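Long-range contact in polymerase X (Deinococcus radiodurans, PDB 2W9M), which probably catalyses template-directed addition of deoxyribonucleotides to DNA as a family X polymerase, and carries a zinc-binding PHP domain: residues Leu327-Asp339 / Leu354-Arg366. Numbering follows the deposited sequence.
Sequences LRGMIHTHSTWSD and LGHEFLGTADHSR. With ZN (zinc ion), chain C; ZN (zinc ion), chain D.
Met330 N donates to Phe358 O, and Gly360 N to Met330 O, pairing the first two parallel strands of the PHP domain in a beta-alpha-beta unit whose crossover is helix 344-353. Before the strands, Arg328 O accepts from both Glu357 N (2.7 Å) and Phe358 N (3.1 Å). His356 suits the strand entrance because it is both donor and flat surface: ND1 gives its hydrogen to Leu327 O at 2.6 Å, though bent to 130°, while Met330 SD sits over one face, 3.7 Å from the ring centroid. With an alanine in place of His356, Leu327 O would probably lose this donor and the thioether its aromatic platform. Gly329 lays its CA on the face of Phe358, where any CB would collide with the ring. Across the beta bulge between Met330 and Thr333, Gly360 O accepts from Thr333 N and, at 2.8 Å, from Thr333 OG1, set between backbone N and carbonyl carbon (chi1 62°). Water 1 donates to Thr333 O and, weakly, to Asp363 OD2, which also accepts from Ser335 OG. At and beyond the C-terminal ends of the strands, His332 and His334 bind one zinc ion through NE2, completed by Glu401 and Asp516, while His332 ND1 is hydrogen-bonded to Glu487 OE1; Asp339 and His364 bind another with His518. The imidazoles of His334 and His364 form an offset stack, and Ser338 OG accepts from His364 N at 3.0 Å, lying at that ring's edge, in its plane.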
ATOM      1  N   LEU A 327     -11.592  -6.671  10.871  1.00 33.74           N
ATOM      2  CA  LEU A 327     -11.866  -5.407  10.208  1.00 33.54           C
ATOM      3  C   LEU A 327     -13.305  -5.363   9.704  1.00 32.49           C
ATOM      4  O   LEU A 327     -13.577  -5.665   8.545  1.00 35.02           O
ATOM      5  CB  LEU A 327     -10.885  -5.191   9.055  1.00 30.93           C
ATOM      6  CG  LEU A 327      -9.523  -4.553   9.360  1.00 32.18           C
ATOM      7  CD1 LEU A 327      -8.996  -4.922  10.740  1.00 24.96           C
ATOM      8  CD2 LEU A 327      -8.526  -4.932   8.277  1.00 29.00           C
ATOM      9  N   ARG A 328     -14.223  -4.991  10.585  1.00 34.17           N
ATOM     10  CA  ARG A 328     -15.629  -4.890  10.215  1.00 33.12           C
ATOM     11  C   ARG A 328     -15.856  -3.739   9.241  1.00 28.75           C
ATOM     12  O   ARG A 328     -16.575  -3.882   8.253  1.00 32.53           O
ATOM     13  CB  ARG A 328     -16.500  -4.709  11.459  1.00 35.87           C
ATOM     14  CG  ARG A 328     -16.469  -5.891  12.418  1.00 30.63           C
ATOM     15  CD  ARG A 328     -17.557  -5.754  13.470  1.00 50.28           C
ATOM     16  NE  ARG A 328     -17.538  -6.840  14.448  1.00 68.23           N
ATOM     17  CZ  ARG A 328     -18.305  -6.878  15.536  1.00 94.42           C
ATOM     18  NH1 ARG A 328     -19.154  -5.888  15.788  1.00 91.06           N
ATOM     19  NH2 ARG A 328     -18.223  -7.905  16.374  1.00 79.91           N
ATOM     20  N   GLY A 329     -15.237  -2.599   9.519  1.00 25.45           N
ATOM     21  CA  GLY A 329     -15.409  -1.425   8.687  1.00 23.72           C
ATOM     22  C   GLY A 329     -14.247  -1.202   7.744  1.00 30.91           C
ATOM     23  O   GLY A 329     -13.102  -1.079   8.183  1.00 25.73           O
ATOM     24  N   MET A 330     -14.541  -1.153   6.448  1.00 25.51           N
ATOM     25  CA  MET A 330     -13.520  -0.896   5.434  1.00 28.01           C
ATOM     26  C   MET A 330     -13.588   0.546   4.941  1.00 29.70           C
ATOM     27  O   MET A 330     -14.237   0.842   3.939  1.00 26.57           O
ATOM     28  CB  MET A 330     -13.669  -1.870   4.265  1.00 25.33           C
ATOM     29  CG  MET A 330     -13.406  -3.323   4.637  1.00 41.84           C
ATOM     30  SD  MET A 330     -11.656  -3.768   4.614  1.00 53.49           S
ATOM     31  CE  MET A 330     -11.027  -2.831   6.008  1.00 34.05           C
ATOM     32  N   ILE A 331     -12.913   1.444   5.649  1.00 25.57           N
ATOM     33  CA  ILE A 331     -13.031   2.868   5.349  1.00 30.69           C
ATOM     34  C   ILE A 331     -11.883   3.385   4.492  1.00 35.08           C
ATOM     35  O   ILE A 331     -10.889   2.685   4.269  1.00 29.29           O
ATOM     36  CB  ILE A 331     -13.152   3.722   6.631  1.00 31.71           C
ATOM     37  CG1 ILE A 331     -11.846   3.691   7.427  1.00 25.04           C
ATOM     38  CG2 ILE A 331     -14.337   3.253   7.475  1.00 18.36           C
ATOM     39  CD1 ILE A 331     -11.863   4.578   8.663  1.00 22.83           C
ATOM     40  N   HIS A 332     -12.041   4.617   4.015  1.00 24.58           N
ATOM     41  CA  HIS A 332     -11.091   5.236   3.101  1.00 22.36           C
ATOM     42  C   HIS A 332     -10.933   4.417   1.817  1.00 23.16           C
ATOM     43  O   HIS A 332      -9.884   3.842   1.554  1.00 23.52           O
ATOM     44  CB  HIS A 332      -9.744   5.467   3.793  1.00 25.91           C
ATOM     45  CG  HIS A 332      -8.785   6.272   2.981  1.00 25.28           C
ATOM     46  ND1 HIS A 332      -7.442   6.372   3.294  1.00 25.40           N
ATOM     47  CD2 HIS A 332      -8.960   7.001   1.857  1.00 28.32           C
ATOM     48  CE1 HIS A 332      -6.843   7.136   2.404  1.00 27.58           C
ATOM     49  NE2 HIS A 332      -7.741   7.534   1.517  1.00 28.78           N
ATOM     50  N   THR A 333     -12.000   4.368   1.028  1.00 27.68           N
ATOM     51  CA  THR A 333     -11.981   3.699  -0.264  1.00 20.69           C
ATOM     52  C   THR A 333     -12.351   4.717  -1.341  1.00 32.20           C
ATOM     53  O   THR A 333     -12.975   5.734  -1.044  1.00 31.02           O
ATOM     54  CB  THR A 333     -12.987   2.545  -0.307  1.00 21.12           C
ATOM     55  OG1 THR A 333     -14.307   3.064  -0.110  1.00 32.76           O
ATOM     56  CG2 THR A 333     -12.684   1.524   0.783  1.00 26.80           C
ATOM     57  N   HIS A 334     -11.961   4.455  -2.585  1.00 29.42           N
ATOM     58  CA  HIS A 334     -12.256   5.380  -3.677  1.00 26.98           C
ATOM     59  C   HIS A 334     -13.171   4.759  -4.725  1.00 31.54           C
ATOM     60  O   HIS A 334     -13.164   3.547  -4.930  1.00 38.40           O
ATOM     61  CB  HIS A 334     -10.966   5.896  -4.321  1.00 23.19           C
ATOM     62  CG  HIS A 334     -10.143   6.748  -3.409  1.00 26.60           C
ATOM     63  ND1 HIS A 334     -10.132   8.123  -3.478  1.00 29.15           N
ATOM     64  CD2 HIS A 334      -9.311   6.416  -2.391  1.00 24.18           C
ATOM     65  CE1 HIS A 334      -9.328   8.605  -2.546  1.00 32.39           C
ATOM     66  NE2 HIS A 334      -8.819   7.587  -1.874  1.00 27.39           N
ATOM     67  N   SER A 335     -13.963   5.603  -5.377  1.00 22.94           N
ATOM     68  CA  SER A 335     -14.927   5.149  -6.369  1.00 25.87           C
ATOM     69  C   SER A 335     -14.755   5.899  -7.683  1.00 32.50           C
ATOM     70  O   SER A 335     -13.881   6.757  -7.823  1.00 28.47           O
ATOM     71  CB  SER A 335     -16.351   5.367  -5.860  1.00 32.43           C
ATOM     72  OG  SER A 335     -16.701   6.745  -5.901  1.00 25.02           O
ATOM     73  N   THR A 336     -15.617   5.577  -8.639  1.00 36.67           N
ATOM     74  CA  THR A 336     -15.648   6.251  -9.930  1.00 33.93           C
ATOM     75  C   THR A 336     -15.838   7.769  -9.816  1.00 34.56           C
ATOM     76  O   THR A 336     -15.386   8.519 -10.684  1.00 31.77           O
ATOM     77  CB  THR A 336     -16.730   5.631 -10.830  1.00 28.60           C
ATOM     78  OG1 THR A 336     -16.120   4.656 -11.687  1.00 34.56           O
ATOM     79  CG2 THR A 336     -17.406   6.693 -11.679  1.00 52.50           C
ATOM     80  N   TRP A 337     -16.491   8.217  -8.743  1.00 31.78           N
ATOM     81  CA  TRP A 337     -16.662   9.647  -8.479  1.00 29.65           C
ATOM     82  C   TRP A 337     -15.328  10.393  -8.462  1.00 34.04           C
ATOM     83  O   TRP A 337     -15.249  11.561  -8.842  1.00 29.45           O
ATOM     84  CB  TRP A 337     -17.376   9.868  -7.142  1.00 31.25           C
ATOM     85  CG  TRP A 337     -18.829   9.554  -7.180  1.00 32.39           C
ATOM     86  CD1 TRP A 337     -19.413   8.339  -6.962  1.00 33.70           C
ATOM     87  CD2 TRP A 337     -19.893  10.468  -7.453  1.00 28.14           C
ATOM     88  NE1 TRP A 337     -20.776   8.441  -7.082  1.00 29.56           N
ATOM     89  CE2 TRP A 337     -21.097   9.740  -7.388  1.00 32.37           C
ATOM     90  CE3 TRP A 337     -19.946  11.834  -7.748  1.00 36.28           C
ATOM     91  CZ2 TRP A 337     -22.341  10.330  -7.607  1.00 35.52           C
ATOM     92  CZ3 TRP A 337     -21.183  12.420  -7.968  1.00 40.84           C
ATOM     93  CH2 TRP A 337     -22.362  11.669  -7.895  1.00 37.77           C
ATOM     94  N   SER A 338     -14.282   9.713  -8.005  1.00 30.39           N
ATOM     95  CA  SER A 338     -12.961  10.313  -7.884  1.00 31.35           C
ATOM     96  C   SER A 338     -12.013   9.695  -8.915  1.00 38.77           C
ATOM     97  O   SER A 338     -12.227   9.813 -10.125  1.00 34.96           O
ATOM     98  CB  SER A 338     -12.421  10.088  -6.469  1.00 26.40           C
ATOM     99  OG  SER A 338     -11.452  11.055  -6.123  1.00 41.56           O
ATOM    100  N   ASP A 339     -10.972   9.025  -8.429  1.00 27.54           N
ATOM    101  CA  ASP A 339     -10.038   8.332  -9.300  1.00 25.55           C
ATOM    102  C   ASP A 339     -10.067   6.818  -9.083  1.00 20.39           C
ATOM    103  O   ASP A 339      -9.082   6.134  -9.328  1.00 25.46           O
ATOM    104  CB  ASP A 339      -8.620   8.882  -9.133  1.00 23.86           C
ATOM    105  CG  ASP A 339      -8.059   8.653  -7.740  1.00 32.08           C
ATOM    106  OD1 ASP A 339      -8.836   8.292  -6.830  1.00 33.58           O
ATOM    107  OD2 ASP A 339      -6.834   8.835  -7.553  1.00 32.16           O
ATOM    108  N   LEU A 354     -16.251 -10.156   0.926  1.00 40.89           N
ATOM    109  CA  LEU A 354     -14.934 -10.408   1.502  1.00 34.66           C
ATOM    110  C   LEU A 354     -15.054 -10.689   2.996  1.00 44.56           C
ATOM    111  O   LEU A 354     -14.086 -11.094   3.641  1.00 37.22           O
ATOM    112  CB  LEU A 354     -13.988  -9.235   1.253  1.00 27.78           C
ATOM    113  CG  LEU A 354     -13.437  -9.135  -0.168  1.00 41.59           C
ATOM    114  CD1 LEU A 354     -12.776  -7.787  -0.399  1.00 38.47           C
ATOM    115  CD2 LEU A 354     -12.462 -10.269  -0.435  1.00 37.30           C
ATOM    116  N   GLY A 355     -16.245 -10.460   3.539  1.00 36.06           N
ATOM    117  CA  GLY A 355     -16.540 -10.828   4.913  1.00 27.27           C
ATOM    118  C   GLY A 355     -16.608  -9.680   5.900  1.00 37.12           C
ATOM    119  O   GLY A 355     -16.648  -9.899   7.108  1.00 42.54           O
ATOM    120  N   HIS A 356     -16.622  -8.451   5.397  1.00 33.23           N
ATOM    121  CA  HIS A 356     -16.644  -7.286   6.272  1.00 21.17           C
ATOM    122  C   HIS A 356     -18.070  -6.781   6.458  1.00 31.78           C
ATOM    123  O   HIS A 356     -19.009  -7.325   5.879  1.00 35.14           O
ATOM    124  CB  HIS A 356     -15.724  -6.187   5.735  1.00 21.48           C
ATOM    125  CG  HIS A 356     -14.345  -6.667   5.397  1.00 30.74           C
ATOM    126  ND1 HIS A 356     -13.435  -7.054   6.355  1.00 35.83           N
ATOM    127  CD2 HIS A 356     -13.724  -6.829   4.203  1.00 28.59           C
ATOM    128  CE1 HIS A 356     -12.312  -7.432   5.769  1.00 34.11           C
ATOM    129  NE2 HIS A 356     -12.462  -7.306   4.463  1.00 28.13           N
ATOM    130  N   GLU A 357     -18.229  -5.740   7.266  1.00 31.30           N
ATOM    131  CA  GLU A 357     -19.555  -5.285   7.667  1.00 22.43           C
ATOM    132  C   GLU A 357     -20.051  -4.050   6.914  1.00 28.98           C
ATOM    133  O   GLU A 357     -21.200  -4.012   6.486  1.00 46.24           O
ATOM    134  CB  GLU A 357     -19.593  -5.036   9.174  1.00 26.72           C
ATOM    135  CG  GLU A 357     -20.883  -4.411   9.669  1.00 50.92           C
ATOM    136  CD  GLU A 357     -20.967  -4.378  11.185  1.00 61.43           C
ATOM    137  OE1 GLU A 357     -21.570  -3.418  11.719  1.00 45.74           O
ATOM    138  OE2 GLU A 357     -20.427  -5.306  11.835  1.00 50.27           O
ATOM    139  N   PHE A 358     -19.198  -3.045   6.752  1.00 24.99           N
ATOM    140  CA  PHE A 358     -19.621  -1.816   6.084  1.00 32.72           C
ATOM    141  C   PHE A 358     -18.493  -1.123   5.316  1.00 28.74           C
ATOM    142  O   PHE A 358     -17.313  -1.368   5.567  1.00 30.93           O
ATOM    143  CB  PHE A 358     -20.291  -0.849   7.077  1.00 27.19           C
ATOM    144  CG  PHE A 358     -19.341  -0.233   8.072  1.00 27.67           C
ATOM    145  CD1 PHE A 358     -18.990  -0.910   9.230  1.00 29.14           C
ATOM    146  CD2 PHE A 358     -18.811   1.031   7.856  1.00 31.30           C
ATOM    147  CE1 PHE A 358     -18.119  -0.343  10.151  1.00 21.88           C
ATOM    148  CE2 PHE A 358     -17.940   1.603   8.772  1.00 21.88           C
ATOM    149  CZ  PHE A 358     -17.594   0.913   9.917  1.00 24.84           C
ATOM    150  N   LEU A 359     -18.875  -0.267   4.372  1.00 38.53           N
ATOM    151  CA  LEU A 359     -17.917   0.428   3.517  1.00 31.06           C
ATOM    152  C   LEU A 359     -17.803   1.898   3.884  1.00 35.61           C
ATOM    153  O   LEU A 359     -18.802   2.573   4.115  1.00 34.82           O
ATOM    154  CB  LEU A 359     -18.324   0.311   2.046  1.00 29.07           C
ATOM    155  CG  LEU A 359     -17.506   1.128   1.040  1.00 27.88           C
ATOM    156  CD1 LEU A 359     -16.178   0.450   0.724  1.00 19.58           C
ATOM    157  CD2 LEU A 359     -18.304   1.345  -0.234  1.00 29.48           C
ATOM    158  N   GLY A 360     -16.572   2.388   3.925  1.00 40.58           N
ATOM    159  CA  GLY A 360     -16.319   3.792   4.165  1.00 28.19           C
ATOM    160  C   GLY A 360     -15.923   4.513   2.894  1.00 33.25           C
ATOM    161  O   GLY A 360     -14.839   4.307   2.347  1.00 36.68           O
ATOM    162  N   THR A 361     -16.823   5.360   2.418  1.00 33.22           N
ATOM    163  CA  THR A 361     -16.580   6.201   1.257  1.00 30.21           C
ATOM    164  C   THR A 361     -15.565   7.287   1.598  1.00 30.59           C
ATOM    165  O   THR A 361     -15.557   7.792   2.717  1.00 36.91           O
ATOM    166  CB  THR A 361     -17.906   6.847   0.801  1.00 33.68           C
ATOM    167  OG1 THR A 361     -18.580   5.952  -0.092  1.00 31.54           O
ATOM    168  CG2 THR A 361     -17.661   8.177   0.108  1.00 49.89           C
ATOM    169  N   ALA A 362     -14.707   7.642   0.644  1.00 26.40           N
ATOM    170  CA  ALA A 362     -13.687   8.667   0.882  1.00 23.11           C
ATOM    171  C   ALA A 362     -12.948   9.104  -0.384  1.00 26.53           C
ATOM    172  O   ALA A 362     -11.741   8.902  -0.508  1.00 31.87           O
ATOM    173  CB  ALA A 362     -12.693   8.191   1.935  1.00 22.37           C
ATOM    174  N   ASP A 363     -13.673   9.714  -1.315  1.00 26.08           N
ATOM    175  CA  ASP A 363     -13.076  10.204  -2.555  1.00 25.41           C
ATOM    176  C   ASP A 363     -12.369  11.539  -2.328  1.00 22.65           C
ATOM    177  O   ASP A 363     -12.615  12.212  -1.327  1.00 22.69           O
ATOM    178  CB  ASP A 363     -14.148  10.313  -3.649  1.00 31.38           C
ATOM    179  CG  ASP A 363     -14.544   8.954  -4.214  1.00 33.14           C
ATOM    180  OD1 ASP A 363     -13.673   8.279  -4.803  1.00 38.21           O
ATOM    181  OD2 ASP A 363     -15.717   8.554  -4.067  1.00 28.09           O
ATOM    182  N   HIS A 364     -11.479  11.916  -3.244  1.00 19.60           N
ATOM    183  CA  HIS A 364     -10.712  13.147  -3.085  1.00 19.64           C
ATOM    184  C   HIS A 364     -11.596  14.372  -3.226  1.00 28.66           C
ATOM    185  O   HIS A 364     -12.748  14.280  -3.654  1.00 28.89           O
ATOM    186  CB  HIS A 364      -9.590  13.243  -4.117  1.00 28.15           C
ATOM    187  CG  HIS A 364      -8.713  12.038  -4.170  1.00 28.16           C
ATOM    188  ND1 HIS A 364      -7.600  11.894  -3.372  1.00 30.22           N
ATOM    189  CD2 HIS A 364      -8.784  10.921  -4.930  1.00 29.15           C
ATOM    190  CE1 HIS A 364      -7.026  10.734  -3.635  1.00 28.37           C
ATOM    191  NE2 HIS A 364      -7.725  10.124  -4.574  1.00 32.60           N
ATOM    192  N   SER A 365     -11.027  15.526  -2.895  1.00 24.25           N
ATOM    193  CA  SER A 365     -11.750  16.787  -2.941  1.00 32.09           C
ATOM    194  C   SER A 365     -11.183  17.736  -3.993  1.00 30.26           C
ATOM    195  O   SER A 365     -10.102  17.502  -4.525  1.00 36.78           O
ATOM    196  CB  SER A 365     -11.697  17.448  -1.569  1.00 26.71           C
ATOM    197  OG  SER A 365     -10.379  17.436  -1.059  1.00 24.06           O
ATOM    198  N   ARG A 366     -11.943  18.788  -4.294  1.00 36.81           N
ATOM    199  CA  ARG A 366     -11.508  19.910  -5.135  1.00 31.00           C
ATOM    200  C   ARG A 366     -10.036  19.883  -5.542  1.00 36.85           C
ATOM    201  O   ARG A 366      -9.703  19.622  -6.697  1.00 37.81           O
ATOM    202  CB  ARG A 366     -11.766  21.228  -4.392  1.00 43.73           C
ATOM    203  CG  ARG A 366     -12.969  22.029  -4.849  1.00 55.65           C
ATOM    204  CD  ARG A 366     -12.558  23.110  -5.847  1.00 85.20           C
ATOM    205  NE  ARG A 366     -12.884  22.760  -7.227  1.00 97.99           N
ATOM    206  CZ  ARG A 366     -12.372  23.368  -8.296  1.00 89.14           C
ATOM    207  NH1 ARG A 366     -11.492  24.351  -8.145  1.00 68.77           N
ATOM    208  NH2 ARG A 366     -12.735  22.984  -9.515  1.00 68.45           N
TER
HETATM  209 ZN    ZN C1565      -6.781   8.438  -5.299  1.00 34.74          ZN
HETATM  210 ZN    ZN D1566      -6.954   7.900  -0.576  1.00 24.88          ZN
HETATM  211  O   HOH W   1     -15.417   6.224  -2.366  1.00 36.75           O